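DHC, diheme cytochrome c (Rhodobacter sphaeroides, PDB 2FWT) probably serves in electron transfer, carrying two covalently attached c-type hemes and interacting with SHP, the sphaeroides heme protein. Local coordinates at residues 7-12 / 57-62; 16-21 / 111-116; 23-28 / 86-91; 32-37 / 45-50. One frame throughout, in Å; residues are numbered along the deposited sequence.

Contact 1. Residues 7-12 / 57-62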
# COMPACT_ATOMS: atom_id res chain seq x y z
N PRO A 7 -3.79 -4.35 14.21
CA PRO A 7 -2.52 -4.03 14.88
C PRO A 7 -1.26 -4.64 14.30
O PRO A 7 -0.26 -3.94 14.15
CB PRO A 7 -2.76 -4.51 16.32
CG PRO A 7 -4.25 -4.41 16.47
CD PRO A 7 -4.81 -4.82 15.17
N LEU A 8 -1.28 -5.92 13.91
CA LEU A 8 -0.08 -6.56 13.35
C LEU A 8 0.30 -5.92 12.03
O LEU A 8 1.46 -5.69 11.75
CB LEU A 8 -0.35 -8.03 13.05
CG LEU A 8 0.72 -9.11 13.22
CD1 LEU A 8 0.41 -10.28 12.33
CD2 LEU A 8 2.15 -8.72 13.20
N THR A 9 -0.69 -5.72 11.17
CA THR A 9 -0.43 -5.12 9.86
C THR A 9 0.03 -3.67 10.05
O THR A 9 1.01 -3.27 9.44
CB THR A 9 -1.67 -5.18 8.96
OG1 THR A 9 -2.06 -6.55 8.80
CG2 THR A 9 -1.36 -4.55 7.61
N ARG A 10 -0.65 -2.91 10.91
CA ARG A 10 -0.29 -1.51 11.11
C ARG A 10 1.15 -1.40 11.63
O ARG A 10 1.90 -0.55 11.17
CB ARG A 10 -1.29 -0.79 12.03
CG ARG A 10 -0.96 0.69 12.42
CD ARG A 10 -1.37 1.68 11.35
NE ARG A 10 -1.10 3.12 11.57
CZ ARG A 10 0.08 3.69 11.86
NH1 ARG A 10 1.19 2.97 12.09
NH2 ARG A 10 0.14 5.02 11.98
N THR A 11 1.54 -2.30 12.53
CA THR A 11 2.88 -2.35 13.08
C THR A 11 3.92 -2.77 12.07
O THR A 11 4.92 -2.08 11.87
CB THR A 11 2.92 -3.34 14.28
OG1 THR A 11 2.15 -2.76 15.34
CG2 THR A 11 4.33 -3.59 14.77
N GLU A 12 3.71 -3.88 11.38
CA GLU A 12 4.76 -4.36 10.51
C GLU A 12 4.86 -3.58 9.21
O GLU A 12 5.94 -3.53 8.61
CB GLU A 12 4.56 -5.84 10.18
CG GLU A 12 4.62 -6.76 11.40
CD GLU A 12 6.00 -7.04 11.95
OE1 GLU A 12 7.06 -6.61 11.40
OE2 GLU A 12 6.02 -7.75 13.00
N SER A 57 -3.78 -12.65 5.37
CA SER A 57 -5.20 -12.97 5.53
C SER A 57 -6.05 -11.70 5.71
O SER A 57 -7.12 -11.57 5.11
CB SER A 57 -5.40 -13.97 6.68
OG SER A 57 -6.80 -14.07 6.99
N TYR A 58 -5.57 -10.75 6.52
CA TYR A 58 -6.27 -9.50 6.74
C TYR A 58 -6.36 -8.70 5.44
O TYR A 58 -7.44 -8.20 5.09
CB TYR A 58 -5.58 -8.68 7.86
CG TYR A 58 -6.02 -7.23 7.87
CD1 TYR A 58 -7.19 -6.86 8.50
CD2 TYR A 58 -5.26 -6.24 7.25
CE1 TYR A 58 -7.62 -5.55 8.46
CE2 TYR A 58 -5.68 -4.91 7.25
CZ TYR A 58 -6.85 -4.58 7.86
OH TYR A 58 -7.29 -3.28 7.87
N LEU A 59 -5.24 -8.59 4.73
CA LEU A 59 -5.20 -7.79 3.51
C LEU A 59 -6.13 -8.37 2.46
O LEU A 59 -6.94 -7.66 1.86
CB LEU A 59 -3.77 -7.65 3.00
CG LEU A 59 -2.81 -6.85 3.88
CD1 LEU A 59 -1.36 -7.07 3.42
CD2 LEU A 59 -3.15 -5.40 3.87
N VAL A 60 -6.07 -9.68 2.29
CA VAL A 60 -6.93 -10.37 1.33
C VAL A 60 -8.41 -10.22 1.67
O VAL A 60 -9.24 -9.93 0.79
CB VAL A 60 -6.51 -11.86 1.21
CG1 VAL A 60 -7.54 -12.72 0.47
CG2 VAL A 60 -5.19 -11.93 0.48
N ALA A 61 -8.75 -10.41 2.95
CA ALA A 61 -10.15 -10.34 3.39
C ALA A 61 -10.74 -8.96 3.23
O ALA A 61 -11.96 -8.83 3.14
CB ALA A 61 -10.26 -10.78 4.87
N ASN A 62 -9.88 -7.94 3.21
CA ASN A 62 -10.29 -6.56 3.11
C ASN A 62 -9.87 -5.85 1.83
O ASN A 62 -9.96 -4.63 1.73
CB ASN A 62 -9.80 -5.83 4.36
CG ASN A 62 -10.49 -6.32 5.59
OD1 ASN A 62 -11.63 -5.94 5.81
ND2 ASN A 62 -9.85 -7.21 6.38

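Contact 2. Residues 16-21 / 111-116. With HEC (heme c), chain C.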
# COMPACT_ATOMS: atom_id res chain seq x y z
N CYS A 16 8.49 1.32 7.15
CA CYS A 16 9.24 2.06 6.15
C CYS A 16 8.44 3.06 5.30
O CYS A 16 9.01 3.72 4.43
CB CYS A 16 9.88 1.09 5.20
SG CYS A 16 10.98 -0.14 5.95
N HIS A 17 7.14 3.12 5.52
CA HIS A 17 6.19 3.95 4.81
C HIS A 17 4.88 3.83 5.56
O HIS A 17 4.81 3.10 6.58
CB HIS A 17 6.05 3.50 3.33
CG HIS A 17 5.81 2.02 3.13
ND1 HIS A 17 4.61 1.39 3.45
CD2 HIS A 17 6.56 1.09 2.48
CE1 HIS A 17 4.68 0.12 3.05
NE2 HIS A 17 5.85 -0.09 2.46
N MET A 18 3.86 4.55 5.12
CA MET A 18 2.56 4.44 5.75
C MET A 18 1.99 3.02 5.57
O MET A 18 2.30 2.33 4.62
CB MET A 18 1.57 5.46 5.20
CG MET A 18 1.00 5.18 3.83
SD MET A 18 -0.31 6.35 3.45
CE MET A 18 -1.70 5.68 4.30
N ALA A 19 1.10 2.64 6.47
CA ALA A 19 0.42 1.36 6.32
C ALA A 19 -0.67 1.55 5.30
O ALA A 19 -1.70 2.19 5.57
CB ALA A 19 -0.15 0.89 7.64
N TYR A 20 -0.46 1.03 4.12
CA TYR A 20 -1.43 1.18 3.03
C TYR A 20 -2.70 0.39 3.31
O TYR A 20 -2.63 -0.79 3.65
CB TYR A 20 -0.85 0.71 1.71
CG TYR A 20 0.36 1.51 1.25
CD1 TYR A 20 1.63 0.92 1.17
CD2 TYR A 20 0.26 2.83 0.95
CE1 TYR A 20 2.73 1.65 0.75
CE2 TYR A 20 1.37 3.58 0.54
CZ TYR A 20 2.59 3.00 0.44
OH TYR A 20 3.68 3.74 0.05
N PRO A 21 -3.86 1.05 3.20
CA PRO A 21 -5.11 0.32 3.45
C PRO A 21 -5.33 -0.85 2.50
O PRO A 21 -5.08 -0.76 1.29
CB PRO A 21 -6.20 1.38 3.24
CG PRO A 21 -5.55 2.65 3.31
CD PRO A 21 -4.08 2.50 3.05
N SER A 111 4.68 6.82 -4.13
CA SER A 111 4.40 5.94 -2.98
C SER A 111 4.20 6.73 -1.68
O SER A 111 3.58 6.23 -0.74
CB SER A 111 5.54 4.95 -2.77
OG SER A 111 5.82 4.25 -3.96
N ASN A 112 4.74 7.95 -1.61
CA ASN A 112 4.74 8.76 -0.39
C ASN A 112 3.47 9.58 -0.24
O ASN A 112 3.50 10.81 -0.40
CB ASN A 112 5.96 9.67 -0.41
CG ASN A 112 6.20 10.43 0.90
OD1 ASN A 112 5.54 10.22 1.98
ND2 ASN A 112 7.16 11.36 0.81
N CYS A 113 2.34 8.89 -0.01
CA CYS A 113 1.05 9.55 -0.03
C CYS A 113 1.00 10.75 0.90
O CYS A 113 0.39 11.78 0.56
CB CYS A 113 -0.11 8.62 0.28
SG CYS A 113 0.00 6.96 -0.33
N ALA A 114 1.64 10.63 2.06
CA ALA A 114 1.54 11.66 3.09
C ALA A 114 2.28 12.94 2.78
O ALA A 114 2.04 13.96 3.43
CB ALA A 114 1.99 11.11 4.43
N ALA A 115 3.18 12.90 1.80
CA ALA A 115 3.91 14.10 1.35
C ALA A 115 2.98 15.10 0.68
O ALA A 115 3.26 16.32 0.62
CB ALA A 115 4.98 13.71 0.42
N CYS A 116 1.85 14.59 0.19
CA CYS A 116 0.86 15.41 -0.48
C CYS A 116 -0.50 15.41 0.16
O CYS A 116 -1.23 16.39 0.03
CB CYS A 116 0.72 14.95 -1.91
SG CYS A 116 2.26 15.14 -2.80
FE HEC C . 6.47 -1.72 1.52
CHA HEC C . 6.35 -0.01 -1.39
CHB HEC C . 3.22 -2.73 1.07
CHC HEC C . 6.54 -3.34 4.50
CHD HEC C . 9.74 -0.87 1.93
NA HEC C . 5.04 -1.41 0.14
C1A HEC C . 5.21 -0.66 -1.01
C2A HEC C . 4.00 -0.67 -1.78
C3A HEC C . 3.11 -1.42 -1.09
C4A HEC C . 3.76 -1.89 0.12
CMA HEC C . 1.68 -1.73 -1.48
CAA HEC C . 3.80 0.06 -3.12
CBA HEC C . 3.49 1.55 -2.93
CGA HEC C . 3.04 2.14 -4.26
O1A HEC C . 1.85 1.99 -4.59
O2A HEC C . 3.87 2.76 -4.97
NB HEC C . 5.13 -2.82 2.59
C1B HEC C . 3.87 -3.19 2.19
C2B HEC C . 3.32 -4.11 3.16
C3B HEC C . 4.27 -4.29 4.11
C4B HEC C . 5.39 -3.43 3.79
CMB HEC C . 1.94 -4.78 2.98
CAB HEC C . 4.24 -5.20 5.36
CBB HEC C . 4.25 -6.55 5.07
NC HEC C . 7.88 -2.02 2.94
C1C HEC C . 7.69 -2.72 4.12
C2C HEC C . 8.90 -2.64 4.90
C3C HEC C . 9.81 -1.97 4.19
C4C HEC C . 9.17 -1.56 2.95
CMC HEC C . 9.07 -3.29 6.29
CAC HEC C . 11.28 -1.67 4.59
CBC HEC C . 12.10 -2.70 4.95
ND HEC C . 7.79 -0.67 0.46
C1D HEC C . 9.13 -0.46 0.79
C2D HEC C . 9.78 0.30 -0.26
C3D HEC C . 8.74 0.58 -1.30
C4D HEC C . 7.53 -0.05 -0.77
CMD HEC C . 11.22 0.70 -0.34
CAD HEC C . 8.97 1.35 -2.59
CBD HEC C . 8.69 2.84 -2.33
CGD HEC C . 8.97 3.69 -3.55
O1D HEC C . 9.07 3.11 -4.66
O2D HEC C . 9.09 4.94 -3.38
O HOH W 1 4.12 6.28 2.54

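Contact 3. Residues 23-28 / 86-91. With HEC (heme c), chain B.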
# COMPACT_ATOMS: atom_id res chain seq x y z
N ALA A 23 -8.04 -1.95 1.20
CA ALA A 23 -9.01 -1.68 0.16
C ALA A 23 -8.40 -1.16 -1.12
O ALA A 23 -9.08 -1.09 -2.16
CB ALA A 23 -10.00 -0.70 0.68
N LEU A 24 -7.14 -0.74 -1.07
CA LEU A 24 -6.51 -0.12 -2.24
C LEU A 24 -5.99 -1.09 -3.32
O LEU A 24 -5.79 -0.67 -4.46
CB LEU A 24 -5.40 0.81 -1.79
CG LEU A 24 -5.64 2.31 -1.54
CD1 LEU A 24 -7.05 2.83 -1.50
CD2 LEU A 24 -4.76 2.86 -0.45
N LEU A 25 -5.77 -2.36 -2.97
CA LEU A 25 -5.30 -3.35 -3.93
C LEU A 25 -6.19 -4.58 -3.92
O LEU A 25 -6.81 -4.91 -2.90
CB LEU A 25 -3.85 -3.79 -3.62
CG LEU A 25 -2.75 -2.75 -3.88
CD1 LEU A 25 -1.43 -3.28 -3.38
CD2 LEU A 25 -2.65 -2.46 -5.37
N PRO A 26 -6.26 -5.26 -5.06
CA PRO A 26 -6.97 -6.53 -5.08
C PRO A 26 -6.23 -7.65 -4.35
O PRO A 26 -5.00 -7.60 -4.18
CB PRO A 26 -7.11 -6.83 -6.55
CG PRO A 26 -5.94 -6.14 -7.19
CD PRO A 26 -5.72 -4.89 -6.39
N ALA A 27 -6.97 -8.68 -3.97
CA ALA A 27 -6.41 -9.80 -3.20
C ALA A 27 -5.18 -10.40 -3.85
O ALA A 27 -4.17 -10.65 -3.16
CB ALA A 27 -7.46 -10.84 -2.95
N ARG A 28 -5.21 -10.62 -5.15
CA ARG A 28 -4.07 -11.26 -5.81
C ARG A 28 -2.78 -10.46 -5.71
O ARG A 28 -1.70 -11.03 -5.69
CB ARG A 28 -4.39 -11.53 -7.26
CG ARG A 28 -4.52 -10.31 -8.14
CD ARG A 28 -5.19 -10.74 -9.46
NE ARG A 28 -5.34 -9.60 -10.34
CZ ARG A 28 -6.36 -8.72 -10.30
NH1 ARG A 28 -7.34 -8.85 -9.43
NH2 ARG A 28 -6.37 -7.71 -11.14
N SER A 86 0.23 2.90 -6.78
CA SER A 86 0.64 4.01 -7.64
C SER A 86 0.71 3.66 -9.13
O SER A 86 0.92 4.54 -9.95
CB SER A 86 1.98 4.57 -7.15
OG SER A 86 3.04 3.65 -7.32
N GLU A 87 0.52 2.39 -9.48
CA GLU A 87 0.45 1.93 -10.87
C GLU A 87 -0.96 1.56 -11.33
O GLU A 87 -1.17 1.16 -12.48
CB GLU A 87 1.38 0.74 -11.09
CG GLU A 87 2.85 1.13 -11.03
CD GLU A 87 3.32 2.01 -12.19
OE1 GLU A 87 3.04 1.68 -13.37
OE2 GLU A 87 4.01 3.02 -11.94
N LEU A 88 -1.95 1.70 -10.46
CA LEU A 88 -3.32 1.37 -10.83
C LEU A 88 -3.87 2.34 -11.86
O LEU A 88 -3.55 3.51 -11.82
CB LEU A 88 -4.24 1.38 -9.62
CG LEU A 88 -3.96 0.27 -8.60
CD1 LEU A 88 -4.81 0.51 -7.39
CD2 LEU A 88 -4.23 -1.10 -9.20
N PRO A 89 -4.75 1.85 -12.75
CA PRO A 89 -5.36 2.73 -13.73
C PRO A 89 -5.95 4.04 -13.16
O PRO A 89 -5.61 5.14 -13.64
CB PRO A 89 -6.41 1.83 -14.38
CG PRO A 89 -5.73 0.49 -14.33
CD PRO A 89 -5.19 0.46 -12.94
N TRP A 90 -6.78 3.96 -12.12
CA TRP A 90 -7.37 5.18 -11.58
C TRP A 90 -6.30 6.12 -11.04
O TRP A 90 -6.42 7.35 -11.14
CB TRP A 90 -8.43 4.89 -10.51
CG TRP A 90 -7.94 4.33 -9.19
CD1 TRP A 90 -8.03 3.06 -8.77
CD2 TRP A 90 -7.32 5.07 -8.13
NE1 TRP A 90 -7.48 2.94 -7.48
CE2 TRP A 90 -7.05 4.16 -7.07
CE3 TRP A 90 -7.00 6.41 -7.95
CZ2 TRP A 90 -6.42 4.55 -5.89
CZ3 TRP A 90 -6.38 6.79 -6.77
CH2 TRP A 90 -6.11 5.86 -5.76
N PHE A 91 -5.25 5.54 -10.47
CA PHE A 91 -4.23 6.35 -9.81
C PHE A 91 -3.47 7.15 -10.84
O PHE A 91 -3.24 8.35 -10.69
CB PHE A 91 -3.25 5.43 -9.06
CG PHE A 91 -2.30 6.17 -8.18
CD1 PHE A 91 -2.49 6.22 -6.82
CD2 PHE A 91 -1.20 6.82 -8.72
CE1 PHE A 91 -1.58 6.90 -6.01
CE2 PHE A 91 -0.28 7.50 -7.91
CZ PHE A 91 -0.47 7.55 -6.57
FE HEC B . -2.94 11.42 -4.41
CHA HEC B . -5.82 12.75 -5.62
CHB HEC B . -4.64 8.70 -3.26
CHC HEC B . 0.00 9.94 -3.55
CHD HEC B . -1.30 14.34 -5.00
NA HEC B . -4.86 10.83 -4.45
C1A HEC B . -5.91 11.51 -5.03
C2A HEC B . -7.10 10.74 -4.88
C3A HEC B . -6.78 9.62 -4.21
C4A HEC B . -5.36 9.66 -3.92
CMA HEC B . -7.77 8.52 -3.79
CAA HEC B . -8.51 11.13 -5.39
CBA HEC B . -8.71 10.42 -6.72
CGA HEC B . -10.02 10.82 -7.40
O1A HEC B . -10.89 9.94 -7.57
O2A HEC B . -10.24 12.00 -7.78
NB HEC B . -2.40 9.66 -3.57
C1B HEC B . -3.27 8.65 -3.16
C2B HEC B . -2.51 7.56 -2.63
C3B HEC B . -1.21 7.89 -2.70
C4B HEC B . -1.14 9.22 -3.29
CMB HEC B . -3.16 6.27 -2.11
CAB HEC B . 0.03 7.04 -2.33
CBB HEC B . 0.13 5.74 -2.79
NC HEC B . -1.03 12.05 -4.29
C1C HEC B . 0.05 11.25 -3.93
C2C HEC B . 1.25 12.06 -4.02
C3C HEC B . 0.92 13.30 -4.43
C4C HEC B . -0.53 13.30 -4.59
CMC HEC B . 2.64 11.53 -3.69
CAC HEC B . 1.86 14.50 -4.70
CBC HEC B . 3.06 14.34 -5.34
ND HEC B . -3.45 13.19 -5.17
C1D HEC B . -2.62 14.29 -5.28
C2D HEC B . -3.38 15.46 -5.72
C3D HEC B . -4.78 14.99 -5.91
C4D HEC B . -4.73 13.58 -5.56
CMD HEC B . -2.85 16.87 -5.95
CAD HEC B . -6.00 15.82 -6.38
CBD HEC B . -6.79 16.32 -5.17
CGD HEC B . -8.25 16.62 -5.52
O1D HEC B . -8.69 16.68 -6.71
O2D HEC B . -9.06 16.79 -4.57
O HOH W 2 -7.78 0.57 -5.79

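Contact 4. Residues 32-37 / 45-50. With HEC (heme c), chain C.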
# COMPACT_ATOMS: atom_id res chain seq x y z
N ALA A 32 0.65 -11.56 -3.86
CA ALA A 32 1.91 -11.47 -4.58
C ALA A 32 2.97 -10.74 -3.77
O ALA A 32 4.14 -11.15 -3.72
CB ALA A 32 1.69 -10.80 -5.90
N LEU A 33 2.59 -9.60 -3.21
CA LEU A 33 3.50 -8.82 -2.40
C LEU A 33 3.95 -9.62 -1.15
O LEU A 33 5.15 -9.68 -0.82
CB LEU A 33 2.87 -7.50 -1.96
CG LEU A 33 2.87 -6.31 -2.91
CD1 LEU A 33 2.01 -5.20 -2.33
CD2 LEU A 33 4.29 -5.80 -3.15
N MET A 34 2.99 -10.24 -0.48
CA MET A 34 3.33 -10.96 0.76
C MET A 34 4.21 -12.22 0.51
O MET A 34 4.87 -12.74 1.42
CB MET A 34 2.07 -11.29 1.54
CG MET A 34 1.29 -10.06 2.00
SD MET A 34 2.22 -8.95 3.08
CE MET A 34 2.44 -9.96 4.54
N ALA A 35 4.20 -12.69 -0.73
CA ALA A 35 4.97 -13.84 -1.12
C ALA A 35 6.44 -13.55 -1.40
O ALA A 35 7.23 -14.49 -1.56
CB ALA A 35 4.35 -14.47 -2.33
N ASP A 36 6.83 -12.28 -1.51
CA ASP A 36 8.22 -12.00 -1.89
C ASP A 36 8.71 -10.81 -1.10
O ASP A 36 9.40 -9.94 -1.64
CB ASP A 36 8.31 -11.75 -3.42
CG ASP A 36 9.73 -11.87 -3.98
OD1 ASP A 36 10.63 -12.48 -3.35
OD2 ASP A 36 9.92 -11.34 -5.11
N LEU A 37 8.43 -10.81 0.20
CA LEU A 37 8.90 -9.73 1.05
C LEU A 37 10.43 -9.59 1.12
O LEU A 37 10.92 -8.51 1.37
CB LEU A 37 8.31 -9.84 2.44
CG LEU A 37 6.80 -9.60 2.50
CD1 LEU A 37 6.29 -9.89 3.91
CD2 LEU A 37 6.49 -8.15 2.05
N ALA A 45 11.89 -6.85 3.41
CA ALA A 45 10.76 -6.62 4.33
C ALA A 45 10.26 -7.92 4.99
O ALA A 45 9.18 -7.95 5.56
CB ALA A 45 9.63 -5.94 3.61
N SER A 46 11.06 -8.97 4.92
CA SER A 46 10.61 -10.30 5.34
C SER A 46 10.23 -10.36 6.82
O SER A 46 10.68 -9.55 7.63
CB SER A 46 11.64 -11.35 4.95
OG SER A 46 12.87 -11.10 5.61
N LEU A 47 9.32 -11.30 7.12
CA LEU A 47 8.68 -11.49 8.40
C LEU A 47 8.71 -12.97 8.71
O LEU A 47 8.90 -13.80 7.83
CB LEU A 47 7.18 -11.16 8.28
CG LEU A 47 6.77 -9.80 7.80
CD1 LEU A 47 5.29 -9.84 7.53
CD2 LEU A 47 7.12 -8.83 8.87
N ASP A 48 8.46 -13.32 9.95
CA ASP A 48 8.27 -14.73 10.26
C ASP A 48 6.99 -15.21 9.56
O ASP A 48 6.03 -14.43 9.39
CB ASP A 48 8.16 -14.96 11.77
CG ASP A 48 6.92 -14.37 12.37
OD1 ASP A 48 6.94 -13.16 12.67
OD2 ASP A 48 5.90 -15.10 12.55
N GLU A 49 6.98 -16.49 9.22
CA GLU A 49 5.92 -17.09 8.42
C GLU A 49 4.54 -16.87 9.01
O GLU A 49 3.64 -16.47 8.29
CB GLU A 49 6.17 -18.57 8.24
CG GLU A 49 5.11 -19.29 7.39
CD GLU A 49 5.36 -20.79 7.33
OE1 GLU A 49 4.95 -21.52 8.28
OE2 GLU A 49 5.99 -21.23 6.33
N ALA A 50 4.37 -17.13 10.32
CA ALA A 50 3.04 -16.97 10.94
C ALA A 50 2.50 -15.55 10.77
O ALA A 50 1.34 -15.36 10.42
CB ALA A 50 3.06 -17.39 12.46
FE HEC C . 6.47 -1.72 1.52
CHA HEC C . 6.35 -0.01 -1.39
CHB HEC C . 3.22 -2.73 1.07
CHC HEC C . 6.54 -3.34 4.50
CHD HEC C . 9.74 -0.87 1.93
NA HEC C . 5.04 -1.41 0.14
C1A HEC C . 5.21 -0.66 -1.01
C2A HEC C . 4.00 -0.67 -1.78
C3A HEC C . 3.11 -1.42 -1.09
C4A HEC C . 3.76 -1.89 0.12
CMA HEC C . 1.68 -1.73 -1.48
CAA HEC C . 3.80 0.06 -3.12
CBA HEC C . 3.49 1.55 -2.93
CGA HEC C . 3.04 2.14 -4.26
O1A HEC C . 1.85 1.99 -4.59
O2A HEC C . 3.87 2.76 -4.97
NB HEC C . 5.13 -2.82 2.59
C1B HEC C . 3.87 -3.19 2.19
C2B HEC C . 3.32 -4.11 3.16
C3B HEC C . 4.27 -4.29 4.11
C4B HEC C . 5.39 -3.43 3.79
CMB HEC C . 1.94 -4.78 2.98
CAB HEC C . 4.24 -5.20 5.36
CBB HEC C . 4.25 -6.55 5.07
NC HEC C . 7.88 -2.02 2.94
C1C HEC C . 7.69 -2.72 4.12
C2C HEC C . 8.90 -2.64 4.90
C3C HEC C . 9.81 -1.97 4.19
C4C HEC C . 9.17 -1.56 2.95
CMC HEC C . 9.07 -3.29 6.29
CAC HEC C . 11.28 -1.67 4.59
CBC HEC C . 12.10 -2.70 4.95
ND HEC C . 7.79 -0.67 0.46
C1D HEC C . 9.13 -0.46 0.79
C2D HEC C . 9.78 0.30 -0.26
C3D HEC C . 8.74 0.58 -1.30
C4D HEC C . 7.53 -0.05 -0.77
CMD HEC C . 11.22 0.70 -0.34
CAD HEC C . 8.97 1.35 -2.59
CBD HEC C . 8.69 2.84 -2.33
CGD HEC C . 8.97 3.69 -3.55
O1D HEC C . 9.07 3.11 -4.66
O2D HEC C . 9.09 4.94 -3.38

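Contact 1. Residues 7-12 / 57-62
Between residues 7-12 and 57-62 the backbones come nearest at Thr9 and Tyr58, with 7.9 Å between their CA atoms, and both side chains point toward the opposite helix. Thr9 divides its two branches between two partners. Its OG1 comes in obliquely to the ring of Tyr58, 3.6 Å from CD2. Its CG2, set anti to the backbone N (chi1 of OG1 -58°), turns to Leu59 and lies 4.2 Å from Leu59 CD2. The same torsion leaves OG1 beside the backbone N, where Asp6 takes it in a hydrogen bond; the polar partner of the hydroxyl is therefore Asp6, and the tyrosine ring is only a neighbour. Tyr58 also touches Asp6. Within the second segment, Asn62, the first residue past the helix, folds its ND2 back onto Tyr58 O at 2.9 Å with an N-H...O angle of 158°, tying off the last turn.

Only 106 Å² is buried between the segments. Leu59 also touches heme c, while Thr9 lies close to the heme-bound Cys13. The chemistry is thus van der Waals packing without directional bonds between the segments: shape fits the two helices together beside the first heme, and the threonine hydroxyl is satisfied on its own side.

Contact 2. Residues 16-21 / 111-116
The ring of Tyr20 has Ser111 O and Cys113 SG at its edge, while on one face Met18 O sits 3.8 Å above the plane, over the ring centre. The ring of His17 in turn receives Tyr20 CE1 on one face, displaced toward the rim, and meets the heme of chain C through NE2, which lies 2.0 Å from FE. His40 binds the same iron. In the plane of the imidazole, His17 ND1 donates to Met18 O at 2.8 Å, nearly straight at 170°, so the rotation of this axial ligand is fixed by its own loop.

Tyr20 CG stands anti to the carbonyl carbon (chi1 -62°), carrying the ring between the heme and segment 111-116. There its hydroxyl donates to Ser111 O at 2.6 Å, tilted from the carbonyl plane. A water accepting from Met18 N adds a weak bond to the same oxygen. Cys113 SG makes a sulfur-aromatic contact, 5.1 Å from the centroid of the Tyr20 ring and 87° off its normal, and lies 3.8 Å from Met18 SD. Ser111 OG donates to the heme propionate atom O2A at 2.7 Å, and Arg84, Ser86 and Ser109 also bond to this heme.

Cys16 and His17 belong to the CXXCH motif of one heme, Cys113 and Cys116 to that of the other. The Tyr20-Ser111 bond and the apolar sulfur contact therefore join the loop just after one motif to the loop carrying the other, and a buried carbonyl is satisfied from across the contact.

Contact 3. Residues 23-28 / 86-91
Leu25 and Leu88 adopt the same first torsion, with CG anti to the carbonyl carbon (chi1 -71° and -67°), and this brings Leu25 CD2 and Leu88 CD1 within 4.2 Å as the side chains cross obliquely. Trp90 differs: its CG lies between the backbone N and the carbonyl carbon (chi1 70°), which turns the indole back toward segment 23-28. The closest meeting is Leu88 CD1 against the backbone, 3.3 Å from Leu24 O.

That carbonyl finds its polar partner in a water, which donates to Leu24 O at 2.7 Å and accepts from Trp90 NE1 at 2.9 Å. The water lies in the plane of the indole, at its edge, so the N-H points straight out to it. The far side of the indole reaches the heme of chain B, where Trp90 CH2 is 3.7 Å from its methyl CMA. A leucine in place of Trp90 would probably leave the water without its N-H donor and open a gap beside that methyl. Phe91 presents its edge to the same heme, CE1 lying 3.5 Å from C3B, while Ser86 CA covers one face of its ring. The Phe91 ring also stacks with that of His95.

Leu25 and Ser86 line the pocket of the other heme, and Ser86 OG bonds to a propionate there. Two helix starts thus meet beside the pair of hemes, one flank reaching each pocket: Pro26 and Leu88 are the N-cap residues of helices 27-34 and 89-98, and the second helix carries His95, an axial ligand of the chain B heme.

Contact 4. Residues 32-37 / 45-50
This contact forms part of the heme pocket of a c-type cytochrome: residues 32-37, running on from helix 27-34, and the approach to helix 49-61 are brought together around the loop that carries the axial ligand His40. Leu37 is the centre of it. Its backbone O accepts from Ala45 N at 2.8 Å, with an N-H...O angle of 150° and the donor above the carbonyl plane, closing the loop at its base. The backbones are correspondingly near, Leu37 CA and Ser46 CA being 4.7 Å apart.

The side chain of Leu37 points into the second segment and spreads its two methyls. CD1 meets Leu47 CD1 at 3.8 Å, and CD2 packs against Ala45 CB on the heme side. Met34 extends this apolar patch. Its chain, bent at chi2 and chi3 (-60° and -66°), folds the thioether over the heme edge, so that SD is 3.7 Å from CBB of the chain C heme and CE comes within 4.1 Å of Leu47 CD1. An alanine in place of Met34 would probably open a gap between that heme substituent and Leu47, whose CD1 would keep Leu37 but lose the thioether methyl.

Ser46, at the outer side, turns its hydroxyl to Asp44, and Asp48 caps the start of helix 49-61. The heme itself is touched from both segments. Leu33 CD1 lies 3.6 Å from its CMA methyl, and Ala45 CB rests 3.6 Å from C2C of the porphyrin.

Most touching residues in all four contacts are buried; an exposed one, Ser46, appears only in contact 4. Contacts 1 and 4 share helix 49-61, and Leu59 packs on Met34 between them; contacts 3 and 4 share helix 27-34, where Leu25 meets Leu33. Contact 4 is nested along the chain inside the loops closed by each of the other three. Contacts 2 and 4 both touch the chain C heme, contact 2 by coordination, a covalent link and a hydrogen bond, contact 4 by apolar packing. Nearest the chain centre, contact 2 is the most polar; contact 3 combines leucine packing with one bridging water, and contact 1 rests on packing alone.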